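Local coordinates for molybdate binding protein II (Clostridium pasteurianum, PDB 1GUS) that binds molybdenum as molybdate, and is a small Mop-family protein assembled here from six identical chains, at the magnesium ion site. Numbering follows the deposited sequence. Chains: chain A/B/C/D/E/F, Molybdate binding protein II.

The magnesium ion site. Residues chain A 63; chain B 63; chain C 63; chain D 60, 63; chain E 60, 63; chain F 60, 63. With MG (magnesium ion), chain G; MG (magnesium ion), chain H.
Six copies of the Mop (TOBE-domain) chain converge on a pair of magnesium ions at the centre of the hexamer, each chain contributing Asp63 from the short 3-10 helix 61-63. The two ions stand 3.3 Å apart, MG of chain G to MG of chain H, with three waters modelled as bridging both; these crowd too closely on one another for three fully occupied waters, so the identity or occupancy of the cluster is uncertain. On one side, A:Asp63, B:Asp63 and C:Asp63 each point one carboxylate oxygen at MG of chain G; the B:Asp63 OD1 to MG distance is 2.5 Å, long for magnesium, and the six-coordinate shell is distorted. D:Asp63, E:Asp63 and F:Asp63 repeat this arrangement, related by rotation, around MG of chain H, where their contacts are looser still, F:Asp63 OD1 lying 2.7 Å from MG, and the shell is probably loosely modelled. The ions, in a form described as apo, may come from purification or crystallisation.

The aspartates pair across the two layers, A with D, B with F and C with E. In each pair the carboxylates stack face to face, the planes of A:Asp63 and D:Asp63 being 9° apart, with A:Asp63 CG 3.3 Å from D:Asp63 OD2. All six side chains share one rotamer: CG anti to the carbonyl carbon (chi1 -73° in A:Asp63) places the carboxylate, and chi2 (-22°) turns OD1 inward to the metal and OD2 outward.

The outward oxygens meet lysines, which, if protonated, would be expected to ease the repulsion among the clustered acids. D:Lys60 bends at chi3 and chi4 to bring its ammonium tip to tip with B:Asp63, forming a long salt bridge from NZ to OD2 of 3.4 Å, and forms a second to D:Asp63 OD2 at 3.6 Å. E:Lys60 likewise links A:Asp63 and E:Asp63, and F:Lys60 links C:Asp63 and F:Asp63, so each ammonium lies between carboxylates of both layers. D:Lys60 also crosses F:Asp63 at about a right angle, its CE 3.7 Å from OD1.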
ATOM      1  N   ASP A  63       5.130  -3.318   2.241  1.00 11.91           N
ATOM      2  CA  ASP A  63       5.265  -2.066   1.495  1.00 12.06           C
ATOM      3  C   ASP A  63       6.734  -1.713   1.267  1.00 13.59           C
ATOM      4  O   ASP A  63       7.065  -0.651   0.741  1.00 15.12           O
ATOM      5  CB  ASP A  63       4.663  -0.901   2.273  1.00 10.50           C
ATOM      6  CG  ASP A  63       3.115  -0.956   2.274  1.00 15.06           C
ATOM      7  OD1 ASP A  63       2.492  -1.599   1.387  1.00 15.06           O
ATOM      8  OD2 ASP A  63       2.477  -0.449   3.175  1.00 13.50           O
TER
ATOM      9  N   ASP B  63       0.476  -4.778  -4.409  1.00 11.52           N
ATOM     10  CA  ASP B  63      -0.510  -3.705  -4.520  1.00 11.43           C
ATOM     11  C   ASP B  63      -1.462  -3.913  -5.704  1.00 13.58           C
ATOM     12  O   ASP B  63      -2.330  -3.095  -5.989  1.00 14.66           O
ATOM     13  CB  ASP B  63       0.185  -2.349  -4.710  1.00 10.18           C
ATOM     14  CG  ASP B  63       0.864  -1.832  -3.383  1.00 14.47           C
ATOM     15  OD1 ASP B  63       0.466  -2.233  -2.262  1.00 14.88           O
ATOM     16  OD2 ASP B  63       1.836  -1.077  -3.477  1.00 13.18           O
TER
ATOM     17  N   ASP C  63      -2.945  -4.932   3.047  1.00 11.84           N
ATOM     18  CA  ASP C  63      -2.835  -3.585   3.622  1.00 11.14           C
ATOM     19  C   ASP C  63      -3.407  -3.541   5.049  1.00 13.34           C
ATOM     20  O   ASP C  63      -3.498  -2.488   5.631  1.00 14.49           O
ATOM     21  CB  ASP C  63      -3.643  -2.581   2.811  1.00 10.21           C
ATOM     22  CG  ASP C  63      -2.960  -2.272   1.462  1.00 14.39           C
ATOM     23  OD1 ASP C  63      -1.740  -2.432   1.355  1.00 15.82           O
ATOM     24  OD2 ASP C  63      -3.564  -1.897   0.473  1.00 13.52           O
TER
ATOM     25  N   LYS D  60       7.318   4.023  -0.428  1.00 10.60           N
ATOM     26  CA  LYS D  60       6.542   5.208  -0.823  1.00 11.75           C
ATOM     27  C   LYS D  60       6.122   6.012   0.418  1.00 10.85           C
ATOM     28  O   LYS D  60       5.733   5.452   1.448  1.00  8.94           O
ATOM     29  CB  LYS D  60       5.253   4.788  -1.556  1.00 15.03           C
ATOM     30  CG  LYS D  60       5.484   3.933  -2.756  1.00 16.11           C
ATOM     31  CD  LYS D  60       4.123   3.408  -3.398  1.00 20.24           C
ATOM     32  CE  LYS D  60       3.546   2.113  -2.740  1.00 21.66           C
ATOM     33  NZ  LYS D  60       4.525   0.925  -2.857  1.00 22.37           N
ATOM     34  N   ASP D  63       2.969   5.241   2.402  1.00 11.12           N
ATOM     35  CA  ASP D  63       2.954   4.013   3.217  1.00 12.10           C
ATOM     36  C   ASP D  63       3.613   4.185   4.562  1.00 12.74           C
ATOM     37  O   ASP D  63       3.729   3.252   5.367  1.00 13.60           O
ATOM     38  CB  ASP D  63       3.686   2.864   2.485  1.00 10.07           C
ATOM     39  CG  ASP D  63       2.861   2.332   1.349  1.00 15.25           C
ATOM     40  OD1 ASP D  63       1.633   2.506   1.416  1.00 16.60           O
ATOM     41  OD2 ASP D  63       3.353   1.771   0.391  1.00 14.88           O
TER
ATOM     42  N   LYS E  60      -4.315   2.222   6.774  1.00 10.34           N
ATOM     43  CA  LYS E  60      -4.050   3.629   6.438  1.00 11.99           C
ATOM     44  C   LYS E  60      -5.136   4.131   5.495  1.00 10.78           C
ATOM     45  O   LYS E  60      -5.616   3.396   4.645  1.00  9.71           O
ATOM     46  CB  LYS E  60      -2.708   3.774   5.695  1.00 14.05           C
ATOM     47  CG  LYS E  60      -1.540   3.186   6.441  1.00 17.67           C
ATOM     48  CD  LYS E  60      -0.234   3.240   5.542  1.00 19.23           C
ATOM     49  CE  LYS E  60      -0.068   1.981   4.613  1.00 20.68           C
ATOM     50  NZ  LYS E  60       0.037   0.695   5.435  1.00 24.63           N
ATOM     51  N   ASP E  63      -5.119   3.556   1.734  1.00 11.01           N
ATOM     52  CA  ASP E  63      -5.355   2.173   1.254  1.00 12.05           C
ATOM     53  C   ASP E  63      -6.826   1.804   1.174  1.00 12.87           C
ATOM     54  O   ASP E  63      -7.220   0.702   0.763  1.00 14.18           O
ATOM     55  CB  ASP E  63      -4.643   1.157   2.173  1.00 10.06           C
ATOM     56  CG  ASP E  63      -3.132   1.188   1.980  1.00 15.04           C
ATOM     57  OD1 ASP E  63      -2.754   1.619   0.871  1.00 16.41           O
ATOM     58  OD2 ASP E  63      -2.401   0.842   2.871  1.00 14.23           O
TER
ATOM     59  N   LYS F  60      -4.515   1.163  -6.908  1.00 10.26           N
ATOM     60  CA  LYS F  60      -4.855   2.498  -6.413  1.00 11.39           C
ATOM     61  C   LYS F  60      -3.764   3.468  -6.885  1.00 11.74           C
ATOM     62  O   LYS F  60      -2.572   3.126  -6.912  1.00  9.32           O
ATOM     63  CB  LYS F  60      -4.882   2.549  -4.870  1.00 14.76           C
ATOM     64  CG  LYS F  60      -5.734   1.501  -4.218  1.00 15.74           C
ATOM     65  CD  LYS F  60      -5.567   1.510  -2.627  1.00 16.90           C
ATOM     66  CE  LYS F  60      -4.456   0.544  -2.132  1.00 18.59           C
ATOM     67  NZ  LYS F  60      -4.726  -0.912  -2.590  1.00 23.59           N
ATOM     68  N   ASP F  63      -0.431   3.968  -5.032  1.00 11.33           N
ATOM     69  CA  ASP F  63       0.594   2.897  -5.073  1.00 11.77           C
ATOM     70  C   ASP F  63       1.404   2.917  -6.334  1.00 12.77           C
ATOM     71  O   ASP F  63       2.294   2.075  -6.555  1.00 13.42           O
ATOM     72  CB  ASP F  63      -0.142   1.528  -5.036  1.00 10.56           C
ATOM     73  CG  ASP F  63      -0.710   1.255  -3.667  1.00 15.32           C
ATOM     74  OD1 ASP F  63      -0.155   1.880  -2.752  1.00 16.95           O
ATOM     75  OD2 ASP F  63      -1.662   0.503  -3.448  1.00 13.97           O
TER
HETATM   76 MG    MG G1069       0.331  -1.639   0.127  1.00 25.48          MG
HETATM   77 MG    MG H1070      -0.322   1.607  -0.103  1.00 24.86          MG
HETATM   78  O   HOH W   1       1.125   0.117   0.515  1.00 21.39           O
HETATM   79  O   HOH W   2      -0.974  -0.242   0.596  1.00 22.18           O
HETATM   80  O   HOH W   3      -0.023  -0.155  -1.213  1.00 19.43           O